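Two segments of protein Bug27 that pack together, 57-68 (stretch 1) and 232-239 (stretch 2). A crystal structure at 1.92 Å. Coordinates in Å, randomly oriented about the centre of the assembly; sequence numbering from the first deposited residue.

Stretch 1, residues 57-68: LVADRAPDGYSL
Stretch 2, residues 232-239: LLVPGATP

Residues 57-68 and 232-239 of Bug27, both from one chain and at least 164 positions apart where they touch, bury 498 Å² between them, both sides summed, without a single hydrogen bond across the contact. Stretch 1 begins in a helix that includes residues 57-59, runs through a loop and enters a strand at Ser-67; stretch 2 is the end of a strand (232-235) followed by a type I turn. The register is set by two CA pairs, Leu-68 CA to Val-234 CA at 4.8 Å and Pro-63 CA to Thr-238 CA at 4.2 Å, so the two register pairs run in opposite directions, although Pro-235 alone reaches both Ser-67 and the residues before Pro-63.

Leu-232 (phi/psi -122/135, chi1 m, chi2 t) points its CA-CB bond toward stretch 1 and brings CD2 to 4.2 Å from Leu-68 CB. Leu-233 (-117/165; m, t) contributes mainly backbone: its side chain ends leading away, while its O lies 3.3 Å from Leu-68 CA in a CA-H...O contact with an angle of 127° at H. Val-234 (-134/171, chi1 -80°) is set sideways; its CG1 packs 3.8 Å from Leu-68 CG and also lies 3.6 Å from Ser-67 O. Leu-68 itself is extended (-130/156), with chi1 m and chi2 off-well at 91°.

Pro-235 (-56/143, C-gamma exo) points toward stretch 1 and has 91 Å² covered, the largest share of any residue here. Its ring sits among carbonyls: CG is 3.4 Å from Val-58 O, 3.5 Å from Arg-61 O and 3.4 Å from Ala-62 O, and CD is 3.4 Å from Ser-67 O. Val-58 (chi1 t) adds an apolar contact, CG1 to Pro-235 CD at 4.0 Å. The loop around this ring is braced internally: Val-58 O accepts from Arg-61 N at 3.0 Å, and Arg-61 (m, m, t, chi4 84°) donates from NH1 to Ser-67 OG at 3.0 Å.

The turn runs from Pro-235 to Thr-238 through Gly-236 (-47/-34), which does not touch stretch 1, and Ala-237 (-86/3). Pro-235 O accepts twice, from Thr-238 N at 3.0 Å and from Thr-238 OG1 at 2.6 Å, fixing the Thr-238 side chain (chi1 m) against its own turn. Against this turn lies Pro-63 (-85/57, C-gamma endo): its CB is 4.2 Å from Pro-235 CB, 3.8 Å from Ala-237 CB and 3.4 Å from Thr-238 N.

Thr-238 (-64/122) makes the straighter CA-H...O contact, its CA 3.5 Å from Pro-63 O with 156° at H. Its CG2 lies 4.1 Å from the N of Gly-65, whose phi/psi of 90/-3 would jam a CB against the preceding carbonyl O and so calls for glycine. Just before Gly-65, Asp-64 (chi1 p) accepts at OD1 from Tyr-66 N at 3.1 Å. Pro-239 (-58/151, C-gamma exo), the N-cap residue of the following helix, closes the contact with CD 3.4 Å from Pro-63 O.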

# COMPACT_ATOMS: atom_id res chain seq x y z
N LEU A 57 3.39 -5.43 18.68
CA LEU A 57 2.43 -5.15 19.72
C LEU A 57 1.20 -6.06 19.56
O LEU A 57 0.81 -6.75 20.50
CB LEU A 57 2.03 -3.67 19.66
CG LEU A 57 1.05 -3.14 20.70
CD1 LEU A 57 1.67 -3.27 22.10
CD2 LEU A 57 0.69 -1.69 20.45
N VAL A 58 0.58 -6.03 18.38
CA VAL A 58 -0.58 -6.89 18.16
C VAL A 58 -0.27 -8.38 18.25
O VAL A 58 -1.10 -9.12 18.76
CB VAL A 58 -1.32 -6.52 16.84
CG1 VAL A 58 -2.54 -7.43 16.59
CG2 VAL A 58 -1.79 -5.06 16.94
N ALA A 59 0.87 -8.84 17.70
CA ALA A 59 1.31 -10.26 17.81
C ALA A 59 1.25 -10.75 19.26
O ALA A 59 1.06 -11.96 19.50
CB ALA A 59 2.72 -10.41 17.27
N ASP A 60 1.45 -9.84 20.21
CA ASP A 60 1.53 -10.21 21.63
C ASP A 60 0.23 -10.03 22.37
O ASP A 60 0.15 -10.33 23.56
CB ASP A 60 2.62 -9.35 22.30
CG ASP A 60 4.02 -9.85 22.02
OD1 ASP A 60 4.20 -10.99 21.54
OD2 ASP A 60 4.98 -9.11 22.31
N ARG A 61 -0.80 -9.51 21.71
CA ARG A 61 -2.12 -9.38 22.34
C ARG A 61 -2.92 -10.68 22.28
O ARG A 61 -2.61 -11.57 21.46
CB ARG A 61 -2.95 -8.28 21.63
CG ARG A 61 -2.41 -6.86 21.81
CD ARG A 61 -2.74 -6.26 23.21
NE ARG A 61 -2.24 -4.87 23.27
CZ ARG A 61 -2.89 -3.79 22.82
NH1 ARG A 61 -4.11 -3.88 22.30
NH2 ARG A 61 -2.32 -2.58 22.94
N ALA A 62 -3.93 -10.77 23.16
CA ALA A 62 -4.82 -11.91 23.23
C ALA A 62 -5.50 -12.10 21.87
O ALA A 62 -5.80 -11.13 21.18
CB ALA A 62 -5.89 -11.72 24.34
N PRO A 63 -5.73 -13.35 21.48
CA PRO A 63 -6.42 -13.65 20.21
C PRO A 63 -7.94 -13.65 20.36
O PRO A 63 -8.62 -14.66 20.08
CB PRO A 63 -5.91 -15.05 19.88
CG PRO A 63 -5.76 -15.70 21.30
CD PRO A 63 -5.30 -14.59 22.21
N ASP A 64 -8.48 -12.53 20.84
CA ASP A 64 -9.90 -12.46 21.26
C ASP A 64 -10.70 -11.50 20.39
O ASP A 64 -11.94 -11.35 20.55
CB ASP A 64 -10.01 -12.09 22.73
CG ASP A 64 -9.25 -10.82 23.08
OD1 ASP A 64 -8.75 -10.08 22.20
OD2 ASP A 64 -9.17 -10.53 24.28
N GLY A 65 -10.03 -10.91 19.41
CA GLY A 65 -10.71 -9.97 18.55
C GLY A 65 -10.71 -8.50 18.96
O GLY A 65 -11.21 -7.66 18.23
N TYR A 66 -10.13 -8.19 20.12
CA TYR A 66 -10.18 -6.82 20.63
C TYR A 66 -8.95 -6.00 20.22
O TYR A 66 -8.89 -4.81 20.48
CB TYR A 66 -10.34 -6.82 22.15
CG TYR A 66 -11.72 -7.25 22.54
CD1 TYR A 66 -12.79 -6.37 22.44
CD2 TYR A 66 -11.96 -8.55 22.97
CE1 TYR A 66 -14.08 -6.78 22.77
CE2 TYR A 66 -13.22 -8.97 23.32
CZ TYR A 66 -14.28 -8.08 23.20
OH TYR A 66 -15.55 -8.51 23.56
N SER A 67 -7.98 -6.66 19.61
CA SER A 67 -6.74 -6.03 19.17
C SER A 67 -6.57 -6.35 17.70
O SER A 67 -6.47 -7.53 17.31
CB SER A 67 -5.52 -6.53 19.95
OG SER A 67 -5.69 -6.30 21.36
N LEU A 68 -6.51 -5.31 16.89
CA LEU A 68 -6.39 -5.49 15.45
C LEU A 68 -5.24 -4.64 14.93
O LEU A 68 -4.84 -3.66 15.57
CB LEU A 68 -7.69 -5.07 14.74
CG LEU A 68 -8.97 -5.85 15.03
CD1 LEU A 68 -9.67 -5.18 16.20
CD2 LEU A 68 -9.88 -5.77 13.78
N LEU A 232 -7.12 -5.43 7.76
CA LEU A 232 -7.00 -5.63 9.17
C LEU A 232 -6.62 -7.08 9.41
O LEU A 232 -7.19 -8.02 8.79
CB LEU A 232 -8.36 -5.30 9.86
CG LEU A 232 -8.61 -3.76 9.91
CD1 LEU A 232 -10.07 -3.39 10.10
CD2 LEU A 232 -7.78 -3.09 11.02
N LEU A 233 -5.65 -7.24 10.32
CA LEU A 233 -5.22 -8.55 10.85
C LEU A 233 -5.49 -8.61 12.34
O LEU A 233 -5.69 -7.55 12.98
CB LEU A 233 -3.72 -8.79 10.61
CG LEU A 233 -3.10 -8.41 9.26
CD1 LEU A 233 -1.57 -8.66 9.20
CD2 LEU A 233 -3.81 -9.18 8.10
N VAL A 234 -5.44 -9.83 12.90
CA VAL A 234 -5.60 -10.05 14.35
C VAL A 234 -4.48 -11.01 14.75
O VAL A 234 -3.77 -11.53 13.87
CB VAL A 234 -6.97 -10.66 14.71
CG1 VAL A 234 -8.10 -9.49 14.73
CG2 VAL A 234 -7.34 -11.86 13.76
N PRO A 235 -4.29 -11.24 16.05
CA PRO A 235 -3.30 -12.23 16.42
C PRO A 235 -3.61 -13.59 15.74
O PRO A 235 -4.79 -13.97 15.61
CB PRO A 235 -3.42 -12.30 17.94
CG PRO A 235 -3.95 -10.87 18.34
CD PRO A 235 -4.94 -10.62 17.23
N GLY A 236 -2.54 -14.28 15.34
CA GLY A 236 -2.58 -15.56 14.64
C GLY A 236 -3.50 -16.62 15.20
O GLY A 236 -4.10 -17.36 14.42
N ALA A 237 -3.67 -16.69 16.52
CA ALA A 237 -4.53 -17.74 17.14
C ALA A 237 -6.02 -17.36 17.22
O ALA A 237 -6.83 -18.12 17.76
CB ALA A 237 -4.01 -18.09 18.56
N THR A 238 -6.40 -16.19 16.70
CA THR A 238 -7.78 -15.73 16.84
C THR A 238 -8.69 -16.69 16.10
O THR A 238 -8.50 -16.90 14.92
CB THR A 238 -7.98 -14.31 16.24
OG1 THR A 238 -7.00 -13.43 16.82
CG2 THR A 238 -9.37 -13.80 16.59
N PRO A 239 -9.67 -17.29 16.79
CA PRO A 239 -10.52 -18.28 16.09
C PRO A 239 -11.23 -17.67 14.86
O PRO A 239 -11.50 -16.47 14.81
CB PRO A 239 -11.55 -18.66 17.14
CG PRO A 239 -10.82 -18.40 18.46
CD PRO A 239 -10.03 -17.13 18.21